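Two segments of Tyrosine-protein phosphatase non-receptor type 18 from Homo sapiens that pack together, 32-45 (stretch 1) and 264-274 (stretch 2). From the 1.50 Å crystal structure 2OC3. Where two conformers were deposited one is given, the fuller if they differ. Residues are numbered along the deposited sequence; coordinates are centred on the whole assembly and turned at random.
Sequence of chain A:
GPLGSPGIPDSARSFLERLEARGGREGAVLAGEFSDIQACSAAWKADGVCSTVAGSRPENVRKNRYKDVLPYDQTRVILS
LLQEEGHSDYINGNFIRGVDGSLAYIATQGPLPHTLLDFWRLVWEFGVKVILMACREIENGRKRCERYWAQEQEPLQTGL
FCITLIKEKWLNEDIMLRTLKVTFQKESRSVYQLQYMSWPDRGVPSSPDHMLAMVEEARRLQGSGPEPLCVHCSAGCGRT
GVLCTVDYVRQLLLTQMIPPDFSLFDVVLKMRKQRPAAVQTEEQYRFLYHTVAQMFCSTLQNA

Stretch 1 32-45: GEFSDIQACSAAWK
Stretch 2, residues 264-274: LFDVVLKMRKQ

Two helices distant in sequence can pack along a short apolar seam flanked by a polar clamp, and this pair from a human tyrosine phosphatase illustrates the principle. Residues 32-45 lie within a longer helix, with phi/psi close to -64/-40 throughout and regular i to i+4 bonds such as Ser41 N to Ile37 O (2.9 Å). Residues from 264 onward form the second helix; by Lys273 (-86/-1) and Gln274 (-118/-35) the chain has left it. The Lys273 N to Leu269 O bond is weak at 3.4 Å, whereas Lys273 N lies 3.2 Å from its acceptor Lys270 O and Gln274 N 2.9 Å from Met271 O, a tightening toward i to i+3 pairing. The Gln274 side chain turns back, NE2 donating to Lys270 O at 3.0 Å.

The helices run in the same general direction, their axes crossing at -34° and approaching to 9.8 Å. The register is set by Ile37 CA to Leu269 CA at 5.9 Å and Ser41 CA to Arg272 CA at 6.5 Å. Together the stretches bury 694 Å².

Apolar packing is led by one knob in a hole: Phe265 (chi1 t, chi2 99°) points toward the first helix and inserts among Glu33, Asp36, Ile37 and Cys40, the i, i+3, i+4 and i+7 positions of two successive turns. Glu33 O, at 3.6 Å from Phe265 CE1, and Asp36 CB, at 3.7 Å from the same CE1, meet the ring at its edge. Ile37 (m, t) makes the tightest of these contacts, with CG1 3.3 Å from Phe265 CE1, while its CD1 reaches Val268 CG1 at 4.0 Å; Val268 is t. One turn after Phe265, Leu269 (t, p) places CD1 3.9 Å from Cys40 CB and 3.9 Å from Ser41 CB, continuing the seam along both helices. Cys40 is m.

Aromatic contact closes the far end. Trp44 (chi1 t, chi2 83°) points toward the second stretch and lies beside the extended side chain of Lys273 (m, t, t, t). Lys273 CG sits 3.9 Å from the centroid of the Trp44 five-membered ring, 16° off its normal, a CH-pi contact in which aliphatic methylene meets the ring face. Trp44 CH2 also approaches Lys273 O at 3.4 Å.

Polar bonding centres on Arg272, whose side chain (m, m, t, chi4 115°) carries its guanidinium to the first helix. Arg272 NH2 and NH1 both donate to Gln38 OE1, at 3.0 and 3.1 Å with angles of 153° and 141°, so a single carbonyl oxygen receives a forked pair of bonds. Gln38 (m, chi2 -111°, chi3 78°) begins by pointing away, but its end swings back to accept them. Alongside, Phe34 (t, chi2 62°) brings CZ to 3.3 Å from Arg272 NH2. Ser41 (p) donates from OG to its own helix at Ile37 O, 2.9 Å away, and the same OG stands 3.0 Å from Arg272 NH1. Arg272 thus flanks the apolar seam with a polar clamp.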

# COMPACT_ATOMS: atom_id res chain seq x y z
N GLY A 32 8.54 -23.55 0.39
CA GLY A 32 9.86 -23.45 -0.22
C GLY A 32 10.05 -22.22 -1.08
O GLY A 32 11.08 -21.56 -1.04
N GLU A 33 9.03 -21.91 -1.87
CA GLU A 33 9.06 -20.76 -2.74
C GLU A 33 9.16 -19.47 -1.91
O GLU A 33 9.95 -18.59 -2.28
CB GLU A 33 7.79 -20.73 -3.59
CG GLU A 33 7.91 -19.97 -4.81
CD GLU A 33 6.73 -20.22 -5.74
OE1 GLU A 33 6.57 -21.32 -6.29
OE2 GLU A 33 5.97 -19.27 -5.91
N PHE A 34 8.37 -19.36 -0.84
CA PHE A 34 8.48 -18.17 0.01
C PHE A 34 9.84 -18.12 0.72
O PHE A 34 10.43 -17.04 0.89
CB PHE A 34 7.34 -18.02 1.02
CG PHE A 34 7.30 -16.64 1.66
CD1 PHE A 34 7.09 -15.53 0.86
CD2 PHE A 34 7.55 -16.45 2.99
CE1 PHE A 34 7.09 -14.24 1.40
CE2 PHE A 34 7.57 -15.14 3.54
CZ PHE A 34 7.31 -14.08 2.74
N SER A 35 10.37 -19.28 1.11
CA SER A 35 11.68 -19.28 1.75
C SER A 35 12.72 -18.78 0.74
O SER A 35 13.63 -18.00 1.10
CB SER A 35 12.00 -20.69 2.25
OG SER A 35 13.28 -20.74 2.84
N ASP A 36 12.56 -19.12 -0.54
CA ASP A 36 13.47 -18.64 -1.58
C ASP A 36 13.34 -17.13 -1.80
O ASP A 36 14.32 -16.43 -2.04
CB ASP A 36 13.24 -19.38 -2.90
CG ASP A 36 13.72 -20.83 -2.85
OD1 ASP A 36 14.53 -21.20 -1.96
OD2 ASP A 36 13.26 -21.60 -3.72
N ILE A 37 12.11 -16.63 -1.79
CA ILE A 37 11.94 -15.18 -1.86
C ILE A 37 12.68 -14.49 -0.71
O ILE A 37 13.36 -13.49 -0.92
CB ILE A 37 10.48 -14.74 -1.86
CG1 ILE A 37 9.75 -15.26 -3.11
CG2 ILE A 37 10.39 -13.21 -1.80
CD1 ILE A 37 8.24 -15.09 -3.06
N GLN A 38 12.57 -15.04 0.50
CA GLN A 38 13.21 -14.41 1.64
C GLN A 38 14.72 -14.47 1.47
O GLN A 38 15.42 -13.51 1.74
CB GLN A 38 12.79 -15.10 2.93
CG GLN A 38 11.30 -14.97 3.27
CD GLN A 38 11.01 -14.09 4.48
OE1 GLN A 38 11.04 -12.87 4.41
NE2 GLN A 38 10.68 -14.72 5.59
N ALA A 39 15.23 -15.59 0.98
CA ALA A 39 16.68 -15.75 0.81
C ALA A 39 17.22 -14.81 -0.25
O ALA A 39 18.24 -14.19 -0.05
CB ALA A 39 17.06 -17.23 0.43
N CYS A 40 16.52 -14.69 -1.37
CA CYS A 40 16.94 -13.82 -2.44
C CYS A 40 16.84 -12.35 -2.06
O CYS A 40 17.72 -11.55 -2.39
CB CYS A 40 16.07 -14.06 -3.70
SG CYS A 40 16.40 -15.71 -4.47
N SER A 41 15.75 -11.98 -1.39
CA SER A 41 15.64 -10.58 -1.01
C SER A 41 16.69 -10.22 0.04
O SER A 41 17.25 -9.12 -0.02
CB SER A 41 14.21 -10.22 -0.60
OG SER A 41 13.79 -10.96 0.52
N ALA A 42 16.99 -11.14 0.96
CA ALA A 42 18.06 -10.89 1.97
C ALA A 42 19.42 -10.74 1.29
O ALA A 42 20.20 -9.86 1.66
CB ALA A 42 18.10 -12.04 3.02
N ALA A 43 19.70 -11.59 0.29
CA ALA A 43 20.96 -11.49 -0.46
C ALA A 43 21.05 -10.16 -1.20
O ALA A 43 22.08 -9.52 -1.24
CB ALA A 43 21.07 -12.63 -1.42
N TRP A 44 19.92 -9.69 -1.71
CA TRP A 44 19.91 -8.42 -2.41
C TRP A 44 20.13 -7.24 -1.43
O TRP A 44 20.83 -6.25 -1.69
CB TRP A 44 18.57 -8.23 -3.17
CG TRP A 44 18.38 -6.81 -3.62
CD1 TRP A 44 18.91 -6.23 -4.75
CD2 TRP A 44 17.67 -5.78 -2.93
NE1 TRP A 44 18.55 -4.91 -4.81
CE2 TRP A 44 17.79 -4.59 -3.71
CE3 TRP A 44 16.90 -5.73 -1.77
CZ2 TRP A 44 17.17 -3.40 -3.35
CZ3 TRP A 44 16.29 -4.54 -1.41
CH2 TRP A 44 16.45 -3.38 -2.19
N LYS A 45 19.52 -7.31 -0.27
CA LYS A 45 19.78 -6.28 0.72
C LYS A 45 21.27 -6.19 1.02
O LYS A 45 21.81 -5.10 1.24
CB LYS A 45 19.04 -6.54 2.03
CG LYS A 45 17.54 -6.32 1.95
CD LYS A 45 16.81 -6.83 3.22
CE LYS A 45 17.29 -6.26 4.53
NZ LYS A 45 16.43 -6.80 5.67
N LEU A 264 4.65 -15.54 -10.23
CA LEU A 264 4.23 -14.74 -9.06
C LEU A 264 5.44 -14.52 -8.13
O LEU A 264 5.59 -13.46 -7.51
CB LEU A 264 3.07 -15.43 -8.36
CG LEU A 264 2.28 -14.70 -7.30
CD1 LEU A 264 1.83 -13.35 -7.83
CD2 LEU A 264 1.08 -15.56 -6.92
N PHE A 265 6.35 -15.50 -8.11
CA PHE A 265 7.61 -15.39 -7.37
C PHE A 265 8.35 -14.14 -7.81
O PHE A 265 8.82 -13.33 -6.99
CB PHE A 265 8.43 -16.68 -7.58
CG PHE A 265 9.81 -16.62 -7.00
CD1 PHE A 265 10.08 -17.21 -5.76
CD2 PHE A 265 10.83 -16.01 -7.68
CE1 PHE A 265 11.37 -17.16 -5.24
CE2 PHE A 265 12.12 -15.95 -7.16
CZ PHE A 265 12.37 -16.53 -5.94
N ASP A 266 8.48 -13.95 -9.12
CA ASP A 266 9.27 -12.84 -9.64
C ASP A 266 8.61 -11.49 -9.31
O ASP A 266 9.31 -10.52 -9.05
CB ASP A 266 9.41 -12.96 -11.17
CG ASP A 266 10.32 -14.10 -11.60
OD1 ASP A 266 11.08 -14.65 -10.76
OD2 ASP A 266 10.29 -14.44 -12.81
N VAL A 267 7.28 -11.46 -9.31
CA VAL A 267 6.55 -10.21 -8.99
C VAL A 267 6.81 -9.82 -7.54
O VAL A 267 7.16 -8.68 -7.26
CB VAL A 267 5.03 -10.34 -9.24
CG1 VAL A 267 4.29 -9.09 -8.76
CG2 VAL A 267 4.76 -10.62 -10.75
N VAL A 268 6.65 -10.78 -6.63
CA VAL A 268 6.86 -10.50 -5.21
C VAL A 268 8.32 -10.12 -4.92
O VAL A 268 8.58 -9.16 -4.20
CB VAL A 268 6.40 -11.66 -4.35
CG1 VAL A 268 6.76 -11.41 -2.86
CG2 VAL A 268 4.85 -11.87 -4.54
N LEU A 269 9.26 -10.86 -5.52
CA LEU A 269 10.67 -10.51 -5.30
C LEU A 269 10.95 -9.10 -5.76
O LEU A 269 11.63 -8.33 -5.08
CB LEU A 269 11.61 -11.47 -6.04
CG LEU A 269 13.10 -11.30 -5.79
CD1 LEU A 269 13.41 -11.26 -4.29
CD2 LEU A 269 13.83 -12.45 -6.52
N LYS A 270 10.44 -8.74 -6.92
CA LYS A 270 10.62 -7.36 -7.41
C LYS A 270 10.03 -6.29 -6.48
O LYS A 270 10.63 -5.25 -6.27
CB LYS A 270 10.08 -7.21 -8.84
CG LYS A 270 10.88 -7.91 -9.93
CD LYS A 270 10.53 -7.37 -11.33
N MET A 271 8.86 -6.56 -5.90
CA MET A 271 8.21 -5.71 -4.92
C MET A 271 9.10 -5.52 -3.68
O MET A 271 9.24 -4.42 -3.13
CB MET A 271 6.86 -6.34 -4.52
CG MET A 271 5.80 -6.40 -5.66
SD MET A 271 4.50 -5.17 -5.46
CE MET A 271 4.25 -5.43 -3.72
N ARG A 272 9.68 -6.64 -3.24
CA ARG A 272 10.58 -6.61 -2.06
C ARG A 272 11.82 -5.71 -2.23
O ARG A 272 12.44 -5.29 -1.22
CB ARG A 272 11.08 -8.01 -1.73
CG ARG A 272 10.10 -8.84 -1.01
CD ARG A 272 10.20 -8.62 0.48
NE ARG A 272 9.48 -9.67 1.19
CZ ARG A 272 10.02 -10.57 2.00
NH1 ARG A 272 11.34 -10.65 2.22
NH2 ARG A 272 9.22 -11.42 2.59
N LYS A 273 12.23 -5.45 -3.46
CA LYS A 273 13.38 -4.58 -3.77
C LYS A 273 12.96 -3.12 -3.83
O LYS A 273 13.80 -2.28 -4.08
CB LYS A 273 14.04 -5.00 -5.08
CG LYS A 273 14.61 -6.41 -4.94
CD LYS A 273 15.33 -6.91 -6.18
CE LYS A 273 15.80 -8.35 -5.99
NZ LYS A 273 16.43 -8.86 -7.25
N GLN A 274 11.67 -2.83 -3.64
CA GLN A 274 11.13 -1.47 -3.70
C GLN A 274 10.52 -0.94 -2.40
O GLN A 274 10.66 0.21 -2.05
CB GLN A 274 10.09 -1.39 -4.82
CG GLN A 274 10.73 -1.66 -6.20
CD GLN A 274 9.68 -1.76 -7.29
OE1 GLN A 274 9.26 -0.75 -7.81
NE2 GLN A 274 9.26 -2.95 -7.61